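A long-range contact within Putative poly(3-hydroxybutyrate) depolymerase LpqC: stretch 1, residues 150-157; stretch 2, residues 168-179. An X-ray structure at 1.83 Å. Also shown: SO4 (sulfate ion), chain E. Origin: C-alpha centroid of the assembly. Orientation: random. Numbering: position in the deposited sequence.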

ATOM      1  N   GLY A 150       2.661   4.325   3.979  1.00 17.96           N
ATOM      2  CA  GLY A 150       1.909   3.194   3.482  1.00 16.04           C
ATOM      3  C   GLY A 150       2.142   3.069   1.960  1.00 17.30           C
ATOM      4  O   GLY A 150       2.003   2.010   1.430  1.00 16.84           O
ATOM      5  N   GLY A 151       2.503   4.154   1.255  1.00 16.06           N
ATOM      6  CA  GLY A 151       2.875   4.023  -0.174  1.00 16.31           C
ATOM      7  C   GLY A 151       4.317   3.429  -0.237  1.00 17.84           C
ATOM      8  O   GLY A 151       4.653   2.692  -1.186  1.00 16.59           O
ATOM      9  N   GLN A 152       5.160   3.727   0.762  1.00 16.93           N
ATOM     10  CA  GLN A 152       6.444   2.957   0.900  1.00 16.61           C
ATOM     11  C   GLN A 152       6.142   1.444   1.080  1.00 17.27           C
ATOM     12  O   GLN A 152       6.704   0.610   0.381  1.00 17.14           O
ATOM     13  CB  GLN A 152       7.259   3.444   2.054  1.00 17.39           C
ATOM     14  CG  GLN A 152       7.716   4.884   1.924  1.00 17.12           C
ATOM     15  CD  GLN A 152       8.669   5.250   3.035  1.00 19.82           C
ATOM     16  OE1 GLN A 152       9.457   4.427   3.444  1.00 19.68           O
ATOM     17  NE2 GLN A 152       8.624   6.510   3.499  1.00 21.04           N
ATOM     18  N   PHE A 153       5.240   1.120   2.006  1.00 16.66           N
ATOM     19  CA  PHE A 153       4.834  -0.272   2.267  1.00 17.99           C
ATOM     20  C   PHE A 153       4.335  -0.973   1.001  1.00 17.68           C
ATOM     21  O   PHE A 153       4.763  -2.088   0.701  1.00 18.28           O
ATOM     22  CB  PHE A 153       3.744  -0.211   3.350  1.00 17.57           C
ATOM     23  CG  PHE A 153       3.219  -1.546   3.840  1.00 17.12           C
ATOM     24  CD1 PHE A 153       2.195  -2.215   3.141  1.00 17.87           C
ATOM     25  CD2 PHE A 153       3.660  -2.068   5.061  1.00 16.07           C
ATOM     26  CE1 PHE A 153       1.681  -3.402   3.617  1.00 15.38           C
ATOM     27  CE2 PHE A 153       3.097  -3.271   5.562  1.00 19.24           C
ATOM     28  CZ  PHE A 153       2.108  -3.903   4.844  1.00 18.32           C
ATOM     29  N   VAL A 154       3.427  -0.319   0.270  1.00 17.47           N
ATOM     30  CA  VAL A 154       2.813  -0.940  -0.891  1.00 16.86           C
ATOM     31  C   VAL A 154       3.818  -1.272  -2.011  1.00 17.62           C
ATOM     32  O   VAL A 154       3.785  -2.387  -2.560  1.00 16.18           O
ATOM     33  CB  VAL A 154       1.613  -0.085  -1.382  1.00 17.04           C
ATOM     34  CG1 VAL A 154       1.170  -0.440  -2.832  1.00 18.61           C
ATOM     35  CG2 VAL A 154       0.471  -0.172  -0.373  1.00 16.03           C
ATOM     36  N   HIS A 155       4.714  -0.327  -2.352  1.00 16.11           N
ATOM     37  CA  HIS A 155       5.661  -0.621  -3.465  1.00 17.77           C
ATOM     38  C   HIS A 155       6.713  -1.652  -3.070  1.00 18.28           C
ATOM     39  O   HIS A 155       7.163  -2.425  -3.911  1.00 18.52           O
ATOM     40  CB  HIS A 155       6.282   0.637  -4.124  1.00 17.88           C
ATOM     41  CG  HIS A 155       7.382   1.287  -3.340  1.00 20.54           C
ATOM     42  ND1 HIS A 155       8.720   1.048  -3.596  1.00 22.31           N
ATOM     43  CD2 HIS A 155       7.348   2.258  -2.395  1.00 17.70           C
ATOM     44  CE1 HIS A 155       9.464   1.808  -2.792  1.00 13.83           C
ATOM     45  NE2 HIS A 155       8.653   2.517  -2.028  1.00 23.13           N
ATOM     46  N   ARG A 156       7.011  -1.715  -1.778  1.00 16.86           N
ATOM     47  CA  ARG A 156       7.987  -2.699  -1.265  1.00 17.44           C
ATOM     48  C   ARG A 156       7.285  -4.062  -1.147  1.00 17.68           C
ATOM     49  O   ARG A 156       7.923  -5.077  -1.312  1.00 16.85           O
ATOM     50  CB  ARG A 156       8.540  -2.275   0.079  1.00 16.89           C
ATOM     51  CG  ARG A 156       9.446  -1.038  -0.094  1.00 15.25           C
ATOM     52  CD  ARG A 156      10.118  -0.593   1.182  1.00 15.53           C
ATOM     53  NE  ARG A 156      10.874   0.627   0.811  1.00 19.51           N
ATOM     54  CZ  ARG A 156      10.983   1.740   1.529  1.00 22.26           C
ATOM     55  NH1 ARG A 156      10.444   1.834   2.740  1.00 17.35           N
ATOM     56  NH2 ARG A 156      11.673   2.778   1.042  1.00 23.80           N
ATOM     57  N   LEU A 157       5.984  -4.047  -0.871  1.00 18.19           N
ATOM     58  CA  LEU A 157       5.174  -5.255  -0.909  1.00 17.39           C
ATOM     59  C   LEU A 157       5.225  -5.834  -2.342  1.00 18.36           C
ATOM     60  O   LEU A 157       5.481  -7.042  -2.559  1.00 18.29           O
ATOM     61  CB  LEU A 157       3.740  -4.915  -0.470  1.00 18.54           C
ATOM     62  CG  LEU A 157       2.705  -6.058  -0.454  1.00 17.35           C
ATOM     63  CD1 LEU A 157       1.560  -5.740   0.487  1.00 16.19           C
ATOM     64  CD2 LEU A 157       2.139  -6.479  -1.856  1.00 22.84           C
ATOM     65  N   ALA A 168      -5.375  -4.356  -8.714  1.00 18.31           N
ATOM     66  CA  ALA A 168      -4.852  -3.004  -8.970  1.00 18.35           C
ATOM     67  C   ALA A 168      -4.120  -2.558  -7.738  1.00 16.86           C
ATOM     68  O   ALA A 168      -4.508  -2.920  -6.611  1.00 17.88           O
ATOM     69  CB  ALA A 168      -5.999  -2.014  -9.276  1.00 16.51           C
ATOM     70  N   VAL A 169      -3.069  -1.745  -7.926  1.00 17.14           N
ATOM     71  CA  VAL A 169      -2.193  -1.311  -6.853  1.00 17.18           C
ATOM     72  C   VAL A 169      -1.743   0.131  -7.163  1.00 17.43           C
ATOM     73  O   VAL A 169      -1.311   0.445  -8.276  1.00 16.96           O
ATOM     74  CB  VAL A 169      -0.920  -2.199  -6.697  1.00 17.24           C
ATOM     75  CG1 VAL A 169      -0.003  -1.646  -5.551  1.00 16.71           C
ATOM     76  CG2 VAL A 169      -1.331  -3.696  -6.426  1.00 18.64           C
ATOM     77  N   THR A 170      -1.905   0.979  -6.169  1.00 16.36           N
ATOM     78  CA  THR A 170      -1.494   2.378  -6.225  1.00 18.03           C
ATOM     79  C   THR A 170      -0.679   2.768  -4.988  1.00 18.38           C
ATOM     80  O   THR A 170      -1.124   2.593  -3.847  1.00 17.21           O
ATOM     81  CB  THR A 170      -2.708   3.266  -6.320  1.00 18.20           C
ATOM     82  OG1 THR A 170      -3.363   3.014  -7.557  1.00 17.43           O
ATOM     83  CG2 THR A 170      -2.286   4.768  -6.241  1.00 17.69           C
ATOM     84  N   ALA A 171       0.508   3.356  -5.225  1.00 17.28           N
ATOM     85  CA  ALA A 171       1.288   3.876  -4.137  1.00 19.50           C
ATOM     86  C   ALA A 171       1.267   5.394  -4.266  1.00 19.45           C
ATOM     87  O   ALA A 171       1.629   5.940  -5.303  1.00 19.00           O
ATOM     88  CB  ALA A 171       2.737   3.351  -4.195  1.00 19.55           C
ATOM     89  N   ALA A 172       0.775   6.070  -3.242  1.00 18.15           N
ATOM     90  CA  ALA A 172       0.515   7.475  -3.360  1.00 17.56           C
ATOM     91  C   ALA A 172       1.501   8.286  -2.485  1.00 17.22           C
ATOM     92  O   ALA A 172       1.618   8.021  -1.284  1.00 16.45           O
ATOM     93  CB  ALA A 172      -0.949   7.756  -2.952  1.00 17.26           C
ATOM     94  N   ASN A 173       2.167   9.287  -3.045  1.00 18.00           N
ATOM     95  CA  ASN A 173       3.132  10.112  -2.244  1.00 17.66           C
ATOM     96  C   ASN A 173       4.053   9.326  -1.286  1.00 17.36           C
ATOM     97  O   ASN A 173       4.176   9.711  -0.132  1.00 18.03           O
ATOM     98  CB  ASN A 173       2.421  11.244  -1.416  1.00 17.87           C
ATOM     99  CG  ASN A 173       1.672  12.242  -2.301  1.00 19.76           C
ATOM    100  OD1 ASN A 173       2.026  12.420  -3.471  1.00 16.34           O
ATOM    101  ND2 ASN A 173       0.570  12.836  -1.766  1.00 21.15           N
ATOM    102  N   PRO A 174       4.681   8.210  -1.725  1.00 17.72           N
ATOM    103  CA  PRO A 174       5.691   7.642  -0.815  1.00 17.98           C
ATOM    104  C   PRO A 174       6.785   8.669  -0.479  1.00 17.45           C
ATOM    105  O   PRO A 174       7.197   9.417  -1.381  1.00 16.82           O
ATOM    106  CB  PRO A 174       6.326   6.495  -1.649  1.00 18.79           C
ATOM    107  CG  PRO A 174       5.219   6.107  -2.635  1.00 18.32           C
ATOM    108  CD  PRO A 174       4.572   7.436  -2.990  1.00 19.61           C
ATOM    109  N   GLY A 175       7.297   8.646   0.770  1.00 16.35           N
ATOM    110  CA  GLY A 175       8.374   9.572   1.174  1.00 17.36           C
ATOM    111  C   GLY A 175       9.688   9.271   0.436  1.00 17.74           C
ATOM    112  O   GLY A 175      10.439  10.185   0.143  1.00 18.85           O
ATOM    113  N   TRP A 176       9.965   8.000   0.137  1.00 17.13           N
ATOM    114  CA  TRP A 176      11.142   7.625  -0.656  1.00 17.73           C
ATOM    115  C   TRP A 176      10.953   6.159  -1.102  1.00 17.82           C
ATOM    116  O   TRP A 176       9.996   5.519  -0.696  1.00 17.49           O
ATOM    117  CB  TRP A 176      12.463   7.806   0.145  1.00 18.29           C
ATOM    118  CG  TRP A 176      12.744   6.734   1.115  1.00 20.56           C
ATOM    119  CD1 TRP A 176      12.008   6.422   2.241  1.00 22.90           C
ATOM    120  CD2 TRP A 176      13.852   5.815   1.094  1.00 22.02           C
ATOM    121  NE1 TRP A 176      12.591   5.357   2.890  1.00 22.83           N
ATOM    122  CE2 TRP A 176      13.732   4.987   2.235  1.00 24.53           C
ATOM    123  CE3 TRP A 176      14.957   5.643   0.246  1.00 21.83           C
ATOM    124  CZ2 TRP A 176      14.650   3.953   2.531  1.00 21.27           C
ATOM    125  CZ3 TRP A 176      15.902   4.606   0.560  1.00 22.91           C
ATOM    126  CH2 TRP A 176      15.728   3.792   1.682  1.00 23.51           C
ATOM    127  N   TYR A 177      11.862   5.650  -1.919  1.00 17.59           N
ATOM    128  CA  TYR A 177      11.578   4.416  -2.636  1.00 17.86           C
ATOM    129  C   TYR A 177      12.748   3.451  -2.536  1.00 18.99           C
ATOM    130  O   TYR A 177      13.935   3.827  -2.560  1.00 18.29           O
ATOM    131  CB  TYR A 177      11.352   4.715  -4.131  1.00 17.96           C
ATOM    132  CG  TYR A 177      10.144   5.562  -4.444  1.00 17.25           C
ATOM    133  CD1 TYR A 177       8.924   4.952  -4.839  1.00 18.42           C
ATOM    134  CD2 TYR A 177      10.183   6.964  -4.293  1.00 17.62           C
ATOM    135  CE1 TYR A 177       7.807   5.711  -5.113  1.00 18.24           C
ATOM    136  CE2 TYR A 177       9.050   7.738  -4.561  1.00 16.64           C
ATOM    137  CZ  TYR A 177       7.879   7.084  -4.976  1.00 17.79           C
ATOM    138  OH  TYR A 177       6.774   7.834  -5.239  1.00 17.54           O
ATOM    139  N   THR A 178      12.393   2.181  -2.550  1.00 16.91           N
ATOM    140  CA  THR A 178      13.370   1.108  -2.826  1.00 17.45           C
ATOM    141  C   THR A 178      13.531   1.097  -4.354  1.00 16.38           C
ATOM    142  O   THR A 178      12.567   0.819  -5.101  1.00 18.06           O
ATOM    143  CB  THR A 178      12.747  -0.252  -2.427  1.00 16.23           C
ATOM    144  OG1 THR A 178      12.649  -0.323  -0.980  1.00 20.15           O
ATOM    145  CG2 THR A 178      13.676  -1.399  -2.875  1.00 17.89           C
ATOM    146  N   LEU A 179      14.742   1.345  -4.821  1.00 16.87           N
ATOM    147  CA  LEU A 179      14.958   1.422  -6.265  1.00 18.40           C
ATOM    148  C   LEU A 179      15.051   0.023  -6.868  1.00 17.90           C
ATOM    149  O   LEU A 179      15.510  -0.879  -6.206  1.00 18.76           O
ATOM    150  CB  LEU A 179      16.275   2.166  -6.527  1.00 17.96           C
ATOM    151  CG  LEU A 179      16.286   3.559  -5.926  1.00 18.95           C
ATOM    152  CD1 LEU A 179      17.701   4.178  -6.071  1.00 25.02           C
ATOM    153  CD2 LEU A 179      15.218   4.394  -6.626  1.00 22.88           C
TER
HETATM  154  S   SO4 E 304       6.720   9.371   4.468  1.00 31.61           S
HETATM  155  O1  SO4 E 304       6.438   8.332   3.476  1.00 29.14           O
HETATM  156  O2  SO4 E 304       8.001   9.011   5.095  1.00 34.35           O
HETATM  157  O3  SO4 E 304       6.856  10.701   3.946  1.00 34.06           O
HETATM  158  O4  SO4 E 304       5.811   9.337   5.595  1.00 36.43           O

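Residues 150-157 form part of a longer helix that packs against strand 168-172 and the loop that follows it. The helix and strand axes run at 140° to one another and approach to 6.8 Å, and the two stretches together bury 544 Å². The contact changes character along its length, from close apolar packing beside the strand to a polar and aromatic arrangement against the loop.

The closest backbone approach is at Gly151, whose CA lies 4.3 Å from CA of Ala171. A side chain here would point toward the second stretch, and an ideal CB would sit 2.9 Å from O of Ala172, a clash, and 3.1 Å from CG of Pro174. Glycine therefore lets helix and strand come together, and small or compact neighbours fill the space: CB of Ala171 rests 3.6 Å from O of Gly151, and CG of Pro174 lies 3.7 Å from C of Gly151. One turn further on, Val154 points toward the strand. Its t rotamer (chi1 163°) places CG1 3.2 Å from CG1 of Val169, itself t and directed toward the helix, and 4.3 Å from CB of Ala171. Thr170, between these two strand residues, directs its CB away, as the alternation of a strand requires.

His155 also points toward the second stretch. Its chi1 of 77° (p) and chi2 of 97° carry the imidazole to the loop, where the edge of the ring meets the backbone: CE1 is 3.0 Å from N of Thr178, and NE2 is 3.5 Å from O of Trp176. Tyr177 CD1 lies over one face of the imidazole. The two aromatic rings are oblique, with centroids 5.0 Å apart and planes at 43°, although the CB of Tyr177 points away overall from the helix.

Gln152 and Arg156, one helical turn apart, both leave the helix sideways and then reach the loop with their ends. Each has chi1 m and chi2 t, and Arg156 remains extended through chi3 (-177°). This extension brings NE to OG1 of Thr178, to which it donates a hydrogen bond of 2.7 Å. Thr178, in the m rotamer, has its CA-to-CB bond toward the helix, and OG1 accepts the bond. The guanidinium is steadied from within the helix as well, since NH1 of Arg156 donates to OE1 of Gln152 at 2.9 Å. NH2 of Arg156 lies over one face of the Trp176 indole, 3.2 Å from CE2, where the flat, electron-rich ring suits a cationic group. The p rotamer of Trp176 (chi1 78°) brings its ring to this position.

The amide of Gln152 also joins the stretches through a sulfate ion, probably from the crystallisation liquor. NE2 of Gln152 donates to sulfate O1 at 2.8 Å, and N of Gly175 makes a weak hydrogen bond of 2.9 Å to the same O1. Gly175 leaves room for the Gln152 amide, since an ideal CB would lie a tight 3.1 Å from NE2 of Gln152; it would also lie 2.5 Å from sulfate O3, so the absence of a side chain lets the ion bind here.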